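Local coordinates for transcriptional regulator (GntR family) (Enterococcus faecalis, PDB 3DDV), which probably regulates transcription as a GntR-family factor, its UTRA domain probably binding a small-molecule effector, at residues Ser80-Gly85 against Ser119-Gly124; Asp44-Cys49 against Gly136-Phe141; Leu35-Ile40 against Glu67-Phe72; Val15-Ser20 against Gly29-Ile34; Gln89-Val94 against Ala111-Arg116. One frame throughout, in Å; residues are numbered along the deposited sequence.

Contact 1 (Ser80-Gly85 against Ser119-Gly124)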
# COMPACT_ATOMS: atom_id res chain seq x y z
N SER B 80 -35.20 10.53 -20.76
CA SER B 80 -34.66 11.86 -20.37
C SER B 80 -33.93 12.57 -21.51
O SER B 80 -33.69 13.80 -21.42
CB SER B 80 -33.75 11.74 -19.17
OG SER B 80 -32.86 10.67 -19.37
N GLY B 81 -33.61 11.80 -22.56
CA GLY B 81 -32.73 12.24 -23.62
C GLY B 81 -31.40 12.57 -22.95
O GLY B 81 -31.01 13.74 -22.87
N HIS B 82 -30.78 11.55 -22.39
CA HIS B 82 -29.45 11.64 -21.80
C HIS B 82 -28.97 10.21 -21.70
O HIS B 82 -29.77 9.27 -21.69
CB HIS B 82 -29.46 12.20 -20.39
CG HIS B 82 -29.64 13.68 -20.29
ND1 HIS B 82 -30.68 14.25 -19.59
CD2 HIS B 82 -28.90 14.70 -20.76
CE1 HIS B 82 -30.58 15.56 -19.65
NE2 HIS B 82 -29.50 15.86 -20.36
N LYS B 83 -27.66 10.07 -21.59
CA LYS B 83 -27.08 8.76 -21.41
C LYS B 83 -26.43 8.67 -20.04
O LYS B 83 -25.79 9.61 -19.57
CB LYS B 83 -26.07 8.45 -22.52
CG LYS B 83 -26.69 8.30 -23.91
CD LYS B 83 -27.64 7.07 -24.00
CE LYS B 83 -28.25 6.89 -25.38
NZ LYS B 83 -27.92 5.51 -25.85
N ILE B 84 -26.62 7.52 -19.41
CA ILE B 84 -25.96 7.22 -18.16
C ILE B 84 -24.42 7.19 -18.37
O ILE B 84 -23.92 6.33 -19.08
CB ILE B 84 -26.49 5.87 -17.58
CG1 ILE B 84 -27.99 6.02 -17.23
CG2 ILE B 84 -25.62 5.42 -16.38
CD1 ILE B 84 -28.63 4.78 -16.62
N GLY B 85 -23.70 8.14 -17.76
CA GLY B 85 -22.24 8.22 -17.92
C GLY B 85 -21.44 7.49 -16.84
O GLY B 85 -21.70 6.34 -16.52
N SER B 119 -23.70 8.80 -9.47
CA SER B 119 -23.73 8.43 -10.87
C SER B 119 -24.05 9.66 -11.67
O SER B 119 -24.81 10.54 -11.22
CB SER B 119 -24.81 7.39 -11.16
OG SER B 119 -24.62 6.24 -10.37
N TYR B 120 -23.51 9.71 -12.88
CA TYR B 120 -23.57 10.92 -13.68
C TYR B 120 -24.09 10.66 -15.09
O TYR B 120 -23.93 9.57 -15.63
CB TYR B 120 -22.17 11.52 -13.79
CG TYR B 120 -21.53 11.82 -12.48
CD1 TYR B 120 -21.55 13.10 -11.96
CD2 TYR B 120 -20.89 10.83 -11.77
CE1 TYR B 120 -20.95 13.40 -10.75
CE2 TYR B 120 -20.30 11.11 -10.55
CZ TYR B 120 -20.33 12.39 -10.05
OH TYR B 120 -19.74 12.65 -8.85
N PHE B 121 -24.66 11.68 -15.71
CA PHE B 121 -24.90 11.58 -17.14
C PHE B 121 -23.58 11.73 -17.92
O PHE B 121 -22.60 12.36 -17.44
CB PHE B 121 -25.94 12.61 -17.60
CG PHE B 121 -27.34 12.28 -17.15
CD1 PHE B 121 -27.80 10.95 -17.16
CD2 PHE B 121 -28.20 13.27 -16.73
CE1 PHE B 121 -29.11 10.64 -16.76
CE2 PHE B 121 -29.50 12.97 -16.33
CZ PHE B 121 -29.96 11.66 -16.35
N GLU B 122 -23.57 11.18 -19.14
CA GLU B 122 -22.47 11.44 -20.07
C GLU B 122 -22.16 12.92 -20.13
O GLU B 122 -21.05 13.27 -20.46
CB GLU B 122 -22.75 10.87 -21.46
CG GLU B 122 -22.77 9.34 -21.41
CD GLU B 122 -22.72 8.66 -22.76
OE1 GLU B 122 -23.14 9.31 -23.76
OE2 GLU B 122 -22.28 7.48 -22.82
N ASN B 123 -23.09 13.81 -19.80
CA ASN B 123 -22.74 15.22 -19.83
C ASN B 123 -22.21 15.77 -18.52
O ASN B 123 -22.13 17.00 -18.35
CB ASN B 123 -23.90 16.05 -20.36
CG ASN B 123 -25.08 16.14 -19.40
OD1 ASN B 123 -24.92 16.18 -18.16
ND2 ASN B 123 -26.28 16.21 -19.97
N GLY B 124 -21.86 14.88 -17.58
CA GLY B 124 -21.31 15.33 -16.27
C GLY B 124 -22.28 15.64 -15.13
O GLY B 124 -21.86 15.85 -14.01
O HOH W 1 -25.89 13.03 -21.28
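His82 lays its imidazole against the phenyl ring of Phe121 in an offset stack, the centroids 4.6 Å apart and the planes 16° from parallel. The shift is such that His82 CB sits over the centre of the phenyl face, 3.7 Å from the Phe121 ring centroid in a CH-pi contact, while Phe121 CD2 lies over the rim of the imidazole. With its CG anti to the carbonyl carbon (chi1 -77°), His82 starts its ring beside the backbone N. The amide of Asn123 stands perpendicular to this ring, and its OD1 accepts from Leu125 N. Lys83 and Glu122 run side by side, Glu122 OE1 coming against Lys83 CB; the charged ends do not meet, Lys83 NZ being 6.5 Å from Glu122 OE1.

Behind the side chains, Glu122 N donates to Lys83 O at 2.8 Å, and Gly85 N donates to Tyr120 O. Between them Ile84 and Phe121 form a non-hydrogen-bonded antiparallel pair with diverging side chains. Gly85, lacking a side chain, lets its CA come within 3.9 Å of Glu122 CA.

Further out, Phe127 stacks on Phe121 and Leu76 of helix 72-80 packs on it, while Glu77 accepts from Ile84 N. A type I beta turn, Phe121 to Gly124, begins the reversal into strand 126-135. The arrangement is that of a beta-hairpin turn meeting the start of a neighbouring antiparallel strand in a UTRA domain.

Contact 2 (Asp44-Cys49 against Gly136-Phe141)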
# COMPACT_ATOMS: atom_id res chain seq x y z
N ASP B 44 -34.31 -14.87 -1.27
CA ASP B 44 -34.88 -16.05 -0.62
C ASP B 44 -35.50 -15.54 0.70
O ASP B 44 -35.26 -16.08 1.77
CB ASP B 44 -33.78 -17.12 -0.39
CG ASP B 44 -32.96 -17.45 -1.69
OD1 ASP B 44 -33.63 -17.85 -2.69
OD2 ASP B 44 -31.69 -17.34 -1.72
N ASP B 45 -36.24 -14.45 0.59
CA ASP B 45 -36.89 -13.81 1.74
C ASP B 45 -36.05 -13.36 2.93
O ASP B 45 -36.60 -12.97 3.97
CB ASP B 45 -38.08 -14.64 2.20
CG ASP B 45 -39.40 -14.03 1.73
OD1 ASP B 45 -39.68 -12.82 2.07
OD2 ASP B 45 -40.13 -14.76 0.98
N ILE B 46 -34.74 -13.36 2.77
CA ILE B 46 -33.88 -12.78 3.78
C ILE B 46 -33.36 -11.45 3.21
O ILE B 46 -32.94 -11.39 2.04
CB ILE B 46 -32.74 -13.72 4.15
CG1 ILE B 46 -33.27 -15.19 4.23
CG2 ILE B 46 -32.03 -13.22 5.43
CD1 ILE B 46 -32.19 -16.27 4.58
N PRO B 47 -33.43 -10.38 4.00
CA PRO B 47 -32.94 -9.09 3.54
C PRO B 47 -31.44 -9.10 3.34
O PRO B 47 -30.73 -9.45 4.24
CB PRO B 47 -33.30 -8.11 4.67
CG PRO B 47 -33.76 -8.90 5.79
CD PRO B 47 -34.01 -10.31 5.35
N ILE B 48 -30.99 -8.67 2.17
CA ILE B 48 -29.58 -8.54 1.87
C ILE B 48 -29.10 -7.12 2.17
O ILE B 48 -27.98 -6.93 2.59
CB ILE B 48 -29.30 -8.82 0.38
CG1 ILE B 48 -29.91 -10.16 -0.06
CG2 ILE B 48 -27.83 -8.91 0.13
CD1 ILE B 48 -29.43 -11.42 0.76
N CYS B 49 -29.95 -6.12 1.96
CA CYS B 49 -29.44 -4.76 1.93
C CYS B 49 -30.49 -3.66 2.09
O CYS B 49 -31.66 -3.81 1.83
CB CYS B 49 -28.67 -4.55 0.62
SG CYS B 49 -29.66 -4.44 -0.86
N GLY B 136 -23.02 -8.03 5.99
CA GLY B 136 -21.71 -8.52 5.61
C GLY B 136 -21.72 -10.00 5.29
O GLY B 136 -21.26 -10.43 4.23
N SER B 137 -22.34 -10.75 6.21
CA SER B 137 -22.35 -12.19 6.20
C SER B 137 -23.20 -12.75 5.05
O SER B 137 -22.97 -13.84 4.58
CB SER B 137 -22.94 -12.65 7.51
OG SER B 137 -24.35 -12.59 7.41
N ARG B 138 -24.14 -11.96 4.57
CA ARG B 138 -24.99 -12.39 3.50
C ARG B 138 -24.59 -11.84 2.17
O ARG B 138 -25.28 -12.05 1.21
CB ARG B 138 -26.42 -11.98 3.79
CG ARG B 138 -26.94 -12.45 5.10
CD ARG B 138 -28.40 -12.19 5.23
NE ARG B 138 -28.82 -12.15 6.61
CZ ARG B 138 -29.70 -11.29 7.10
NH1 ARG B 138 -30.25 -10.40 6.31
NH2 ARG B 138 -30.02 -11.32 8.38
N PHE B 139 -23.49 -11.13 2.09
CA PHE B 139 -23.17 -10.46 0.84
C PHE B 139 -21.71 -10.45 0.47
O PHE B 139 -20.86 -10.46 1.32
CB PHE B 139 -23.70 -9.04 0.89
CG PHE B 139 -23.52 -8.29 -0.36
CD1 PHE B 139 -24.29 -8.55 -1.44
CD2 PHE B 139 -22.59 -7.31 -0.46
CE1 PHE B 139 -24.12 -7.87 -2.58
CE2 PHE B 139 -22.43 -6.63 -1.61
CZ PHE B 139 -23.20 -6.91 -2.66
N GLU B 140 -21.44 -10.41 -0.82
CA GLU B 140 -20.13 -10.22 -1.40
C GLU B 140 -20.19 -9.28 -2.58
O GLU B 140 -20.94 -9.50 -3.46
CB GLU B 140 -19.61 -11.56 -1.92
CG GLU B 140 -19.35 -12.63 -0.89
CD GLU B 140 -18.24 -12.26 0.11
OE1 GLU B 140 -17.19 -11.73 -0.30
OE2 GLU B 140 -18.43 -12.51 1.31
N PHE B 141 -19.33 -8.29 -2.67
CA PHE B 141 -19.37 -7.37 -3.78
C PHE B 141 -18.31 -7.83 -4.77
O PHE B 141 -17.15 -7.99 -4.42
CB PHE B 141 -19.12 -5.99 -3.19
CG PHE B 141 -19.02 -4.86 -4.17
CD1 PHE B 141 -17.90 -4.69 -4.97
CD2 PHE B 141 -19.98 -3.86 -4.18
CE1 PHE B 141 -17.77 -3.59 -5.81
CE2 PHE B 141 -19.89 -2.80 -5.04
CZ PHE B 141 -18.77 -2.64 -5.85
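Ile48 and Arg138 bring the two backbones nearest, their CA atoms 6.2 Å apart, so side chains rather than strand pairing join the beginning of strand 46-56 to the loop 136-141. Arg138 spans the gap with a chain extended from CG to NE. Its guanidinium presents an edge to Pro47 O and donates to it through NH1, though the modelled separation is too short to be trusted in detail. The firmer partner of NH1 is Leu104 O. Ile46 crosses the arginine at about a right angle and sets its CG2 over one guanidinium face, 3.4 Å from Arg138 NH1 and offset toward the rim.

The apolar contact lies beyond the arginine. CG of Phe139 is anti to the backbone N (chi1 -176°), and the ring it carries receives Ile48, whose CG2 is 3.9 Å from Phe139 CD1; the two side chains cross at about a right angle. Tyr134 stacks on the same phenyl ring. Within the loop, Phe139 N donates to Gly136 O.

The hydroxyl of Ser92 of the second subunit hydrogen-bonds to the carbonyl oxygens of both Gly136 and Phe139, which must share its single proton, and Glu140 forms a salt bridge with Arg114 of that subunit. Across from Arg41, Ile48 and Cys49 make a classic beta bulge, and the loop beside it lies at the interface of this UTRA domain with the second subunit.

Contact 3 (Leu35-Ile40 against Glu67-Phe72)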
# COMPACT_ATOMS: atom_id res chain seq x y z
N LEU B 35 -35.78 13.64 -4.66
CA LEU B 35 -36.64 12.54 -4.28
C LEU B 35 -35.80 11.65 -3.41
O LEU B 35 -34.69 11.30 -3.78
CB LEU B 35 -37.09 11.76 -5.50
CG LEU B 35 -38.03 10.60 -5.19
CD1 LEU B 35 -39.34 11.17 -4.57
CD2 LEU B 35 -38.32 9.76 -6.44
N ARG B 36 -36.30 11.29 -2.25
CA ARG B 36 -35.50 10.50 -1.36
C ARG B 36 -36.26 9.27 -1.11
O ARG B 36 -37.43 9.34 -0.74
CB ARG B 36 -35.34 11.21 -0.06
CG ARG B 36 -34.15 10.72 0.68
CD ARG B 36 -34.43 10.45 2.12
NE ARG B 36 -33.19 10.58 2.82
CZ ARG B 36 -32.62 11.75 3.09
NH1 ARG B 36 -33.23 12.93 2.78
NH2 ARG B 36 -31.43 11.73 3.73
N MET B 37 -35.62 8.14 -1.34
CA MET B 37 -36.29 6.85 -1.20
C MET B 37 -35.38 5.84 -0.52
O MET B 37 -34.15 5.87 -0.68
CB MET B 37 -36.84 6.34 -2.52
CG MET B 37 -35.88 5.85 -3.57
SD MET B 37 -36.75 4.88 -4.85
CE MET B 37 -36.96 3.30 -4.02
N GLU B 38 -36.00 5.03 0.32
CA GLU B 38 -35.32 4.05 1.15
C GLU B 38 -35.92 2.72 0.83
O GLU B 38 -37.14 2.63 0.69
CB GLU B 38 -35.59 4.32 2.61
CG GLU B 38 -34.79 5.44 3.13
CD GLU B 38 -35.15 5.85 4.52
OE1 GLU B 38 -36.01 5.20 5.17
OE2 GLU B 38 -34.57 6.85 4.94
N ARG B 39 -35.09 1.69 0.79
CA ARG B 39 -35.52 0.44 0.21
C ARG B 39 -34.73 -0.74 0.79
O ARG B 39 -33.53 -0.63 0.97
CB ARG B 39 -35.28 0.60 -1.28
CG ARG B 39 -35.71 -0.51 -2.15
CD ARG B 39 -34.59 -0.91 -3.18
NE ARG B 39 -34.37 0.10 -4.23
CZ ARG B 39 -35.13 0.24 -5.32
NH1 ARG B 39 -36.19 -0.54 -5.54
NH2 ARG B 39 -34.82 1.19 -6.20
N ILE B 40 -35.43 -1.82 1.15
CA ILE B 40 -34.81 -3.11 1.52
C ILE B 40 -34.99 -4.13 0.38
O ILE B 40 -36.06 -4.22 -0.19
CB ILE B 40 -35.44 -3.69 2.82
CG1 ILE B 40 -35.51 -2.61 3.90
CG2 ILE B 40 -34.64 -4.85 3.31
CD1 ILE B 40 -36.14 -3.03 5.17
N GLU B 67 -41.89 3.27 -12.15
CA GLU B 67 -40.76 3.52 -13.04
C GLU B 67 -39.57 3.83 -12.18
O GLU B 67 -38.55 3.18 -12.27
CB GLU B 67 -40.98 4.70 -13.98
CG GLU B 67 -41.98 4.46 -15.07
CD GLU B 67 -42.44 5.75 -15.76
OE1 GLU B 67 -42.83 6.69 -15.06
OE2 GLU B 67 -42.44 5.81 -17.01
N ILE B 68 -39.73 4.83 -11.31
CA ILE B 68 -38.61 5.23 -10.45
C ILE B 68 -38.11 4.10 -9.59
O ILE B 68 -36.92 3.97 -9.44
CB ILE B 68 -38.94 6.44 -9.57
CG1 ILE B 68 -39.14 7.66 -10.49
CG2 ILE B 68 -37.81 6.65 -8.57
CD1 ILE B 68 -39.77 8.90 -9.84
N THR B 69 -39.01 3.29 -9.05
CA THR B 69 -38.62 2.27 -8.09
C THR B 69 -38.05 1.04 -8.75
O THR B 69 -37.05 0.53 -8.27
CB THR B 69 -39.76 1.89 -7.12
OG1 THR B 69 -41.03 2.10 -7.76
CG2 THR B 69 -39.72 2.78 -5.88
N ASN B 70 -38.62 0.59 -9.86
CA ASN B 70 -38.18 -0.67 -10.50
C ASN B 70 -37.43 -0.53 -11.84
O ASN B 70 -36.82 -1.48 -12.30
CB ASN B 70 -39.38 -1.62 -10.75
CG ASN B 70 -40.43 -1.56 -9.64
OD1 ASN B 70 -41.53 -0.99 -9.83
ND2 ASN B 70 -40.09 -2.10 -8.46
N SER B 71 -37.48 0.62 -12.49
CA SER B 71 -36.99 0.72 -13.87
C SER B 71 -36.17 1.98 -14.05
O SER B 71 -36.23 2.65 -15.09
CB SER B 71 -38.19 0.76 -14.82
OG SER B 71 -39.17 -0.20 -14.44
N PHE B 72 -35.43 2.33 -13.01
CA PHE B 72 -34.89 3.67 -12.93
C PHE B 72 -33.97 3.96 -14.11
O PHE B 72 -34.14 4.94 -14.83
CB PHE B 72 -34.17 3.90 -11.61
CG PHE B 72 -33.63 5.28 -11.45
CD1 PHE B 72 -34.37 6.38 -11.88
CD2 PHE B 72 -32.40 5.48 -10.85
CE1 PHE B 72 -33.88 7.66 -11.73
CE2 PHE B 72 -31.91 6.76 -10.69
CZ PHE B 72 -32.66 7.86 -11.13
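Met37 and Thr69 lie at the closest backbone approach, CA to CA 8.6 Å, where the last turn of helix 65-70 rides over strand 34-43. From the strand, Leu35, Met37 and Arg39 direct their side chains at the helix.

Arg39 makes the polar part. Its chain, bent at chi2 and chi3, brings the guanidinium end-on to one backbone oxygen, and both terminal nitrogens grip it: NH1 and NH2 of Arg39 each lie 3.1 Å from Thr69 O. The oxygen is in the guanidinium plane; NH2 uses a lone pair in the carbonyl plane, whereas NH1 is tilted 34° from it. A carbonyl near the C-terminal end of a helix would be expected to carry extra partial negative charge, which suits this cation.

Met37 CE covers the centre of one guanidinium face and also touches Thr69, 3.4 Å from CG2. Farther along, Leu35 and Ile68 reach toward each other tip to tip, with Leu35 CD2 at 3.8 Å from Ile68 CD1.

Arg39 NE is held from strand 46-56, in a salt bridge with Glu51. Tyr13 of strand 8-16 and Val60 of the loop before helix 65-70 pack round Leu35 and Ile68, so the helix end is seated across neighbouring strands of the sheet.

Contact 4 (Val15-Ser20 against Gly29-Ile34)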
# COMPACT_ATOMS: atom_id res chain seq x y z
N VAL B 15 -40.36 13.70 -1.18
CA VAL B 15 -39.59 14.80 -1.68
C VAL B 15 -39.10 15.68 -0.54
O VAL B 15 -39.81 15.97 0.41
CB VAL B 15 -40.46 15.60 -2.64
CG1 VAL B 15 -39.80 16.83 -3.07
CG2 VAL B 15 -40.81 14.74 -3.82
N ALA B 16 -37.86 16.11 -0.63
CA ALA B 16 -37.25 16.90 0.43
C ALA B 16 -36.32 17.89 -0.19
O ALA B 16 -35.94 17.76 -1.34
CB ALA B 16 -36.48 16.02 1.36
N LYS B 17 -35.98 18.92 0.56
CA LYS B 17 -34.95 19.82 0.11
C LYS B 17 -33.68 19.11 0.56
O LYS B 17 -33.68 18.40 1.54
CB LYS B 17 -35.18 21.26 0.65
CG LYS B 17 -36.60 21.74 0.28
CD LYS B 17 -36.75 23.16 -0.16
CE LYS B 17 -36.59 24.15 1.08
NZ LYS B 17 -37.47 25.41 1.09
N PRO B 18 -32.61 19.25 -0.19
CA PRO B 18 -31.50 18.39 0.07
C PRO B 18 -30.72 18.76 1.31
O PRO B 18 -30.65 19.93 1.64
CB PRO B 18 -30.62 18.62 -1.17
CG PRO B 18 -30.94 20.03 -1.57
CD PRO B 18 -32.37 20.20 -1.28
N SER B 19 -30.11 17.78 1.94
CA SER B 19 -29.10 18.00 2.99
C SER B 19 -27.76 18.51 2.38
O SER B 19 -27.57 18.53 1.15
CB SER B 19 -28.86 16.66 3.68
OG SER B 19 -28.08 15.81 2.84
N SER B 20 -26.80 18.87 3.23
CA SER B 20 -25.49 19.28 2.71
C SER B 20 -24.81 18.25 1.82
O SER B 20 -24.31 18.56 0.72
CB SER B 20 -24.56 19.59 3.88
OG SER B 20 -25.27 20.37 4.83
N GLY B 29 -28.33 23.31 -5.22
CA GLY B 29 -28.40 24.36 -4.24
C GLY B 29 -29.41 23.94 -3.19
O GLY B 29 -30.19 22.96 -3.40
N PRO B 30 -29.45 24.69 -2.09
CA PRO B 30 -30.49 24.37 -1.15
C PRO B 30 -31.70 24.73 -1.97
O PRO B 30 -31.55 25.48 -2.96
CB PRO B 30 -30.26 25.38 -0.02
CG PRO B 30 -29.67 26.58 -0.73
CD PRO B 30 -28.74 25.93 -1.73
N GLU B 31 -32.87 24.23 -1.64
CA GLU B 31 -34.05 24.61 -2.44
C GLU B 31 -34.25 23.86 -3.75
O GLU B 31 -35.34 23.93 -4.26
CB GLU B 31 -34.11 26.14 -2.74
CG GLU B 31 -33.86 27.08 -1.53
CD GLU B 31 -34.85 26.81 -0.41
OE1 GLU B 31 -36.06 26.98 -0.69
OE2 GLU B 31 -34.42 26.39 0.72
N ASP B 32 -33.25 23.18 -4.29
CA ASP B 32 -33.55 22.18 -5.34
C ASP B 32 -34.05 20.89 -4.69
O ASP B 32 -33.30 20.18 -4.05
CB ASP B 32 -32.35 21.83 -6.23
CG ASP B 32 -31.77 23.03 -6.95
OD1 ASP B 32 -32.53 23.96 -7.30
OD2 ASP B 32 -30.52 23.03 -7.19
N SER B 33 -35.32 20.57 -4.87
CA SER B 33 -35.85 19.35 -4.33
C SER B 33 -35.17 18.14 -4.90
O SER B 33 -34.74 18.13 -6.06
CB SER B 33 -37.32 19.26 -4.67
OG SER B 33 -37.97 20.34 -4.06
N ILE B 34 -35.11 17.11 -4.06
CA ILE B 34 -34.65 15.78 -4.41
C ILE B 34 -35.77 14.80 -4.02
O ILE B 34 -36.62 15.11 -3.20
CB ILE B 34 -33.40 15.41 -3.64
CG1 ILE B 34 -33.69 15.46 -2.12
CG2 ILE B 34 -32.25 16.34 -4.02
CD1 ILE B 34 -33.08 14.33 -1.25
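Ala16 and Ile34 exchange a pair of backbone hydrogen bonds, Ala16 N to Ile34 O at 3.0 Å and Ile34 N to Ala16 O at 2.9 Å. Weaker CA-H...O contacts flank them, from Val15 CA to Ile34 O and from Ser33 CA to Ala16 O.

The charged contact is at the surface. Lys17, its chain bent at chi2, chi3 and chi4, crosses Glu31 and places NZ 2.8 Å from Glu31 OE1, approaching on the syn side of the carboxylate; the two form a salt bridge.

Together the segments close a strand-helix-strand unit: strand 8-16 leads through helix 20-26, which Ser19 caps at its start, and back to strand 34-43, the antiparallel neighbour of the first. The return is made by a type II beta turn from Gly29 to Asp32, in which Asp32 also accepts from Gly29 N through OD2, met from above the carboxylate plane at 3.0 Å.

The packing contacts follow the same seam. Pro18 CB is 4.0 Å from Ile34 CG2, and CG and CD of that proline ring rest in van der Waals contact with Asp32 O. Val15 CG1 leans on Ser33 CB at 3.8 Å. Ile34 has CG1 in the position between backbone N and carbonyl carbon (chi1 59°), near Ala16 O, and Leu26 of helix 20-26 packs on it.

Contact 5 (Gln89-Val94 against Ala111-Arg116)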
# COMPACT_ATOMS: atom_id res chain seq x y z
N GLN B 89 -17.74 4.96 -6.58
CA GLN B 89 -18.18 4.19 -5.45
C GLN B 89 -17.12 4.25 -4.37
O GLN B 89 -15.95 4.26 -4.66
CB GLN B 89 -18.36 2.75 -5.87
CG GLN B 89 -19.64 2.46 -6.54
CD GLN B 89 -19.62 1.12 -7.23
OE1 GLN B 89 -18.57 0.72 -7.75
NE2 GLN B 89 -20.77 0.42 -7.24
N THR B 90 -17.55 4.26 -3.13
CA THR B 90 -16.63 4.29 -2.00
C THR B 90 -17.12 3.22 -1.07
O THR B 90 -18.24 3.29 -0.57
CB THR B 90 -16.62 5.66 -1.32
OG1 THR B 90 -16.39 6.66 -2.31
CG2 THR B 90 -15.51 5.77 -0.24
N ILE B 91 -16.28 2.21 -0.89
CA ILE B 91 -16.63 1.03 -0.13
C ILE B 91 -15.98 1.06 1.23
O ILE B 91 -14.79 1.25 1.32
CB ILE B 91 -16.19 -0.21 -0.87
CG1 ILE B 91 -16.74 -0.17 -2.30
CG2 ILE B 91 -16.65 -1.46 -0.14
CD1 ILE B 91 -16.26 -1.32 -3.08
N SER B 92 -16.77 0.90 2.28
CA SER B 92 -16.22 0.84 3.63
C SER B 92 -16.99 -0.17 4.42
O SER B 92 -17.96 -0.72 3.94
CB SER B 92 -16.32 2.21 4.30
OG SER B 92 -17.66 2.68 4.26
N ALA B 93 -16.54 -0.40 5.63
CA ALA B 93 -17.12 -1.36 6.54
C ALA B 93 -17.61 -0.61 7.79
O ALA B 93 -16.91 0.22 8.31
CB ALA B 93 -16.09 -2.34 6.92
N VAL B 94 -18.81 -0.91 8.26
CA VAL B 94 -19.40 -0.21 9.37
C VAL B 94 -20.22 -1.16 10.23
O VAL B 94 -20.73 -2.15 9.76
CB VAL B 94 -20.30 0.92 8.84
CG1 VAL B 94 -21.15 1.48 9.92
CG2 VAL B 94 -19.42 2.02 8.27
N ALA B 111 -21.67 -6.60 11.13
CA ALA B 111 -20.77 -6.03 10.14
C ALA B 111 -21.47 -5.64 8.86
O ALA B 111 -22.08 -6.50 8.19
CB ALA B 111 -19.69 -7.06 9.81
N ILE B 112 -21.31 -4.38 8.46
CA ILE B 112 -21.99 -3.85 7.26
C ILE B 112 -21.00 -3.43 6.22
O ILE B 112 -20.03 -2.76 6.53
CB ILE B 112 -22.85 -2.61 7.57
CG1 ILE B 112 -24.06 -2.98 8.46
CG2 ILE B 112 -23.24 -1.96 6.30
CD1 ILE B 112 -25.07 -3.96 7.83
N LEU B 113 -21.23 -3.84 4.98
CA LEU B 113 -20.43 -3.36 3.88
C LEU B 113 -21.21 -2.20 3.33
O LEU B 113 -22.37 -2.36 2.90
CB LEU B 113 -20.25 -4.41 2.77
CG LEU B 113 -19.39 -3.83 1.65
CD1 LEU B 113 -17.93 -3.90 2.09
CD2 LEU B 113 -19.61 -4.48 0.35
N ARG B 114 -20.58 -1.04 3.33
CA ARG B 114 -21.25 0.17 2.92
C ARG B 114 -20.73 0.63 1.61
O ARG B 114 -19.54 0.78 1.43
CB ARG B 114 -20.99 1.29 3.88
CG ARG B 114 -21.89 2.48 3.57
CD ARG B 114 -21.99 3.42 4.72
NE ARG B 114 -20.87 4.30 4.59
CZ ARG B 114 -20.24 4.87 5.61
NH1 ARG B 114 -20.64 4.62 6.85
NH2 ARG B 114 -19.19 5.68 5.39
N VAL B 115 -21.64 0.91 0.71
CA VAL B 115 -21.26 1.48 -0.56
C VAL B 115 -22.01 2.77 -0.73
O VAL B 115 -23.22 2.79 -0.66
CB VAL B 115 -21.61 0.55 -1.74
CG1 VAL B 115 -21.07 1.13 -3.05
CG2 VAL B 115 -21.07 -0.78 -1.47
N ARG B 116 -21.28 3.84 -0.97
CA ARG B 116 -21.87 5.07 -1.35
C ARG B 116 -21.46 5.35 -2.77
O ARG B 116 -20.29 5.28 -3.11
CB ARG B 116 -21.32 6.20 -0.50
CG ARG B 116 -21.65 6.14 1.00
CD ARG B 116 -21.57 7.51 1.49
NE ARG B 116 -21.10 7.67 2.85
CZ ARG B 116 -21.90 7.72 3.91
NH1 ARG B 116 -23.24 7.52 3.80
NH2 ARG B 116 -21.34 7.93 5.09
O HOH W 2 -18.78 3.69 2.13
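Between Ser92 and Arg114, chi1 sets OG of the serine between its backbone N and carbonyl carbon (54°) and CG of the arginine anti to its N (-170°); the later bend at chi3 turns the arginine head. The hydroxyl lies over one face of the guanidinium, with Ser92 OG 3.6 Å from Arg114 NE. Arg116 NH2 lies above the opposite face, toward its rim, and Arg114 NE in turn lies over the centre of the Arg116 guanidinium.

A water stitches this face together: it donates to Thr90 O at 2.8 Å, is hydrogen-bonded to Ser92 OG at 2.6 Å and accepts from Arg114 NE at 3.3 Å.

Beneath lie the backbone hydrogen bonds of a regular antiparallel pair, such as Arg114 N to Ser92 O at 2.7 Å, the strand directions 154° apart. On the other face Ile91 CG2 meets Leu113 CD1 at 3.5 Å, and Phe141 packs on both. Gln89 CG touches Val115 CG1. At Gln89-Ile91 the sheet runs on into a strand of the second subunit.

A magnesium ion near the Arg116 side chain adds positive charge. Such like charges would be expected to need a counter-charge; Glu140, which pairs with Arg114 of the second subunit, suggests that the interface probably supplies part of it.

Overall arrangement
All five contacts draw on one antiparallel sheet of the UTRA domain. Contacts 1 and 5 use the same two strands, 84-95 and 111-121, at ends about 25 Å apart between centres. Contacts 2 and 5 are closer, with centres 13 Å apart: Gly136 N approaches Ala111 O at 2.8 Å and Phe141 packs on Ile91 and Leu113, and both reach the second subunit. Contacts 3 and 4 touch through Leu35 and Val15, and contact 3 meets contact 2 through Ile40. Contacts 1 and 2 lie on opposite sides of the chain's centre. The bound magnesium ion is about 4 Å from the side chain of Arg116 in contact 5 and about 10 Å from that of Ile34 in contact 4.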